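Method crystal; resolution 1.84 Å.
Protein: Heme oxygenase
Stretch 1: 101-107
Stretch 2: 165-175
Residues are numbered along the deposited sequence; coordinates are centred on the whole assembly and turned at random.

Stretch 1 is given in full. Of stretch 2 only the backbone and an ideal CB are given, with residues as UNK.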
# COMPACT_ATOMS: atom_id res chain seq x y z
N GLN A 101 7.39 3.45 -11.97
CA GLN A 101 8.09 4.61 -12.51
C GLN A 101 9.29 5.01 -11.65
O GLN A 101 10.38 5.28 -12.17
CB GLN A 101 7.13 5.81 -12.63
CG GLN A 101 6.21 5.70 -13.82
CD GLN A 101 5.05 6.69 -13.74
OE1 GLN A 101 5.24 7.85 -13.39
NE2 GLN A 101 3.85 6.22 -14.08
N ASP A 102 9.10 5.04 -10.34
CA ASP A 102 10.18 5.40 -9.43
C ASP A 102 11.31 4.37 -9.47
O ASP A 102 12.49 4.73 -9.55
CB ASP A 102 9.67 5.54 -8.00
CG ASP A 102 8.90 6.83 -7.79
OD1 ASP A 102 8.95 7.72 -8.69
OD2 ASP A 102 8.26 6.95 -6.72
N VAL A 103 10.96 3.10 -9.42
CA VAL A 103 11.97 2.05 -9.46
C VAL A 103 12.80 2.13 -10.75
O VAL A 103 14.03 2.00 -10.71
CB VAL A 103 11.32 0.65 -9.30
CG1 VAL A 103 12.31 -0.46 -9.64
CG2 VAL A 103 10.78 0.49 -7.87
N GLN A 104 12.14 2.32 -11.89
CA GLN A 104 12.89 2.45 -13.14
C GLN A 104 13.74 3.72 -13.12
O GLN A 104 14.89 3.70 -13.57
CB GLN A 104 11.95 2.44 -14.35
CG GLN A 104 11.30 1.07 -14.56
CD GLN A 104 10.52 0.98 -15.88
OE1 GLN A 104 9.29 0.90 -15.89
NE2 GLN A 104 11.25 0.99 -16.99
N HIS A 105 13.19 4.79 -12.57
CA HIS A 105 13.95 6.04 -12.50
C HIS A 105 15.27 5.89 -11.72
O HIS A 105 16.35 6.29 -12.19
CB HIS A 105 13.14 7.17 -11.85
CG HIS A 105 13.93 8.43 -11.68
ND1 HIS A 105 14.39 8.87 -10.46
CD2 HIS A 105 14.42 9.29 -12.61
CE1 HIS A 105 15.10 9.98 -10.64
NE2 HIS A 105 15.12 10.26 -11.93
N TYR A 106 15.19 5.32 -10.53
CA TYR A 106 16.37 5.25 -9.68
C TYR A 106 17.37 4.19 -10.14
O TYR A 106 18.58 4.42 -10.08
CB TYR A 106 15.96 4.97 -8.24
CG TYR A 106 15.30 6.15 -7.56
CD1 TYR A 106 16.04 7.27 -7.21
CD2 TYR A 106 13.93 6.14 -7.28
CE1 TYR A 106 15.44 8.35 -6.59
CE2 TYR A 106 13.33 7.23 -6.65
CZ TYR A 106 14.10 8.33 -6.32
OH TYR A 106 13.54 9.43 -5.70
N LEU A 107 16.87 3.06 -10.61
CA LEU A 107 17.72 1.88 -10.80
C LEU A 107 18.12 1.65 -12.25
O LEU A 107 19.10 0.93 -12.54
CB LEU A 107 17.01 0.64 -10.25
CG LEU A 107 16.71 0.63 -8.75
CD1 LEU A 107 16.19 -0.73 -8.32
CD2 LEU A 107 17.96 1.00 -7.93
N UNK A 165 16.45 15.18 0.06
CA UNK A 165 17.74 14.51 0.18
C UNK A 165 18.33 14.14 -1.18
O UNK A 165 19.54 14.26 -1.39
CB UNK A 165 17.60 13.25 1.04
N UNK A 166 17.48 13.70 -2.10
CA UNK A 166 17.95 13.28 -3.41
C UNK A 166 17.96 14.42 -4.41
O UNK A 166 18.30 14.21 -5.57
CB UNK A 166 17.08 12.14 -3.94
N UNK A 167 17.57 15.60 -3.96
CA UNK A 167 17.51 16.81 -4.80
C UNK A 167 16.75 16.56 -6.09
O UNK A 167 17.25 16.83 -7.19
CB UNK A 167 18.92 17.31 -5.12
N UNK A 168 15.53 16.05 -5.96
CA UNK A 168 14.73 15.67 -7.11
C UNK A 168 14.06 16.86 -7.79
O UNK A 168 13.57 17.76 -7.11
CB UNK A 168 13.67 14.66 -6.68
N UNK A 169 13.99 16.83 -9.13
CA UNK A 169 13.07 17.71 -9.87
C UNK A 169 11.63 17.54 -9.37
O UNK A 169 11.30 16.50 -8.80
CB UNK A 169 13.14 17.42 -11.37
N UNK A 170 10.78 18.53 -9.59
CA UNK A 170 9.46 18.49 -8.99
C UNK A 170 8.54 17.41 -9.59
O UNK A 170 7.52 17.08 -9.00
CB UNK A 170 8.80 19.86 -9.14
N UNK A 171 8.92 16.86 -10.74
CA UNK A 171 8.04 15.94 -11.47
C UNK A 171 8.66 14.56 -11.70
O UNK A 171 8.17 13.78 -12.54
CB UNK A 171 7.66 16.55 -12.82
N UNK A 172 9.73 14.25 -10.98
CA UNK A 172 10.41 12.97 -11.11
C UNK A 172 10.80 12.41 -9.74
O UNK A 172 11.15 13.18 -8.84
CB UNK A 172 11.65 13.12 -11.99
N UNK A 173 10.73 11.09 -9.58
CA UNK A 173 11.32 10.48 -8.39
C UNK A 173 10.41 10.20 -7.22
O UNK A 173 10.81 9.49 -6.29
CB UNK A 173 12.45 11.38 -7.89
N UNK A 174 9.20 10.75 -7.24
CA UNK A 174 8.24 10.44 -6.17
C UNK A 174 6.89 10.05 -6.73
O UNK A 174 5.86 10.34 -6.12
CB UNK A 174 8.08 11.64 -5.23
N UNK A 175 6.88 9.38 -7.88
CA UNK A 175 5.62 9.02 -8.53
C UNK A 175 4.79 8.05 -7.68
O UNK A 175 3.56 8.04 -7.77
CB UNK A 175 5.90 8.40 -9.90

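Stretch 1 is a helix that turns one side, carrying Gln101, Asp102, His105 and Tyr106, toward the second stretch, while Val103, Gln104 and Leu107 lie out of reach.

Position 165 has helical backbone angles, and nothing of stretch 1 comes within 5.5 Å of its ideal CB. Stretch 1 therefore sets no preference; the residue is Ile165.

At position 166 the CA-to-CB bond points toward the helix, and the ideal CB lies 4.8 Å from Tyr106 OH. The neighbouring tyrosine ring would welcome a sizeable apolar or aromatic side chain. The residue is Phe166, whose CD2 lies 3.7 Å from Tyr106 OH and 4.0 Å from Tyr106 CE1. The two rings meet obliquely, with centroids 5.8 Å apart and planes at 63°.

Position 167 leaves helical geometry with positive phi (51°), which favours glycine, asparagine or aspartate but can be borne by others. Its CB is out of reach of stretch 1, so a polar residue is acceptable, and Gln167 is found.

Position 168 has extended angles and a CB directed toward the helix, 5.3 Å from Tyr106 OH. A medium apolar chain such as leucine, isoleucine or methionine could bridge that gap. Leu168 does so: its CD1 lies 3.2 Å from Tyr106 OH, its CD2 4.2 Å from Tyr106 CE1, and the same CD2 reaches to 4.4 Å from His105 CE1.

Positions 169 to 172 form a type I beta turn. At 169, phi of -55° permits proline, and Pro169 opens the turn. Positions 170 and 171 are far from the helix; small polar residues are common in such turns, and Asp170 and Asp171 occupy them.

At position 172 the backbone is extended and CB points sideways, 4.5 Å from His105 NE2. A beta-branched or other compact apolar residue suits both features. Val172 sets CG1 over one face of the imidazole, 3.5 Å from the centroid of the His105 ring, in a CH-pi contact.

Position 173 is the most constrained. With phi of 96° and psi of -12°, a CB would be jammed against the preceding carbonyl oxygen, and it would also sit 3.1 Å from Tyr106 OH. Glycine is called for, and Gly173 lets the backbone approach closely: Tyr106 OH donates a hydrogen bond to Gly173 O at 2.8 Å. Two waters reinforce the contact, one donating to Asp102 OD2 and Gly173 O, the other donating to Asp102 OD1 while accepting from Gly173 N.

At position 174 the CB points away from stretch 1, so the helix asks little of it. Thr174 uses its OG1 for a hydrogen bond elsewhere in the structure.

Position 175 turns its CB toward the helix, only 3.4 Å from Asp102 OD1 and 3.6 Å from Gln101 OE1, so a small residue fits best; glycine or serine would also be plausible. Ala175 is small enough for this tight approach, and its backbone N donates a hydrogen bond to Asp102 OD1 at 2.8 Å, tying the loop to the helix.

Stretch 2 165-175: IFQLPDDVGTA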
# COMPACT_ATOMS: atom_id res chain seq x y z
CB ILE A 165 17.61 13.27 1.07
CG1 ILE A 165 17.25 13.70 2.50
CG2 ILE A 165 18.91 12.47 1.08
CD1 ILE A 165 17.09 12.56 3.47
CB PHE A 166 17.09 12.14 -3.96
CG PHE A 166 17.17 10.88 -3.15
CD1 PHE A 166 18.33 10.53 -2.48
CD2 PHE A 166 16.07 10.04 -3.06
CE1 PHE A 166 18.41 9.37 -1.74
CE2 PHE A 166 16.13 8.87 -2.31
CZ PHE A 166 17.30 8.54 -1.64
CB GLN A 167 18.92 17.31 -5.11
CG GLN A 167 19.68 17.74 -3.89
CD GLN A 167 21.07 18.21 -4.22
OE1 GLN A 167 21.30 18.87 -5.23
NE2 GLN A 167 22.03 17.86 -3.37
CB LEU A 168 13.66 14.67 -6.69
CG LEU A 168 14.12 13.38 -6.03
CD1 LEU A 168 12.91 12.60 -5.53
CD2 LEU A 168 14.94 12.54 -7.01
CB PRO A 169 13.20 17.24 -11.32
CG PRO A 169 14.50 16.51 -11.38
CD PRO A 169 14.73 15.92 -10.02
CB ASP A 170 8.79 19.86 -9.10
CG ASP A 170 7.81 20.13 -7.96
OD1 ASP A 170 7.86 19.39 -6.96
OD2 ASP A 170 7.01 21.08 -8.07
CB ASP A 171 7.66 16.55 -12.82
CG ASP A 171 8.87 16.91 -13.65
OD1 ASP A 171 9.91 17.28 -13.05
OD2 ASP A 171 8.79 16.83 -14.89
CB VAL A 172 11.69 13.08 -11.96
CG1 VAL A 172 12.17 11.71 -12.37
CG2 VAL A 172 11.47 13.94 -13.19
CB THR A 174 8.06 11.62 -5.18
OG1 THR A 174 7.46 12.75 -5.85
CG2 THR A 174 9.41 12.04 -4.57
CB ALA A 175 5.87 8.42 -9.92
O HOH W 1 9.89 7.71 -4.56
O HOH W 2 9.74 8.89 -11.04
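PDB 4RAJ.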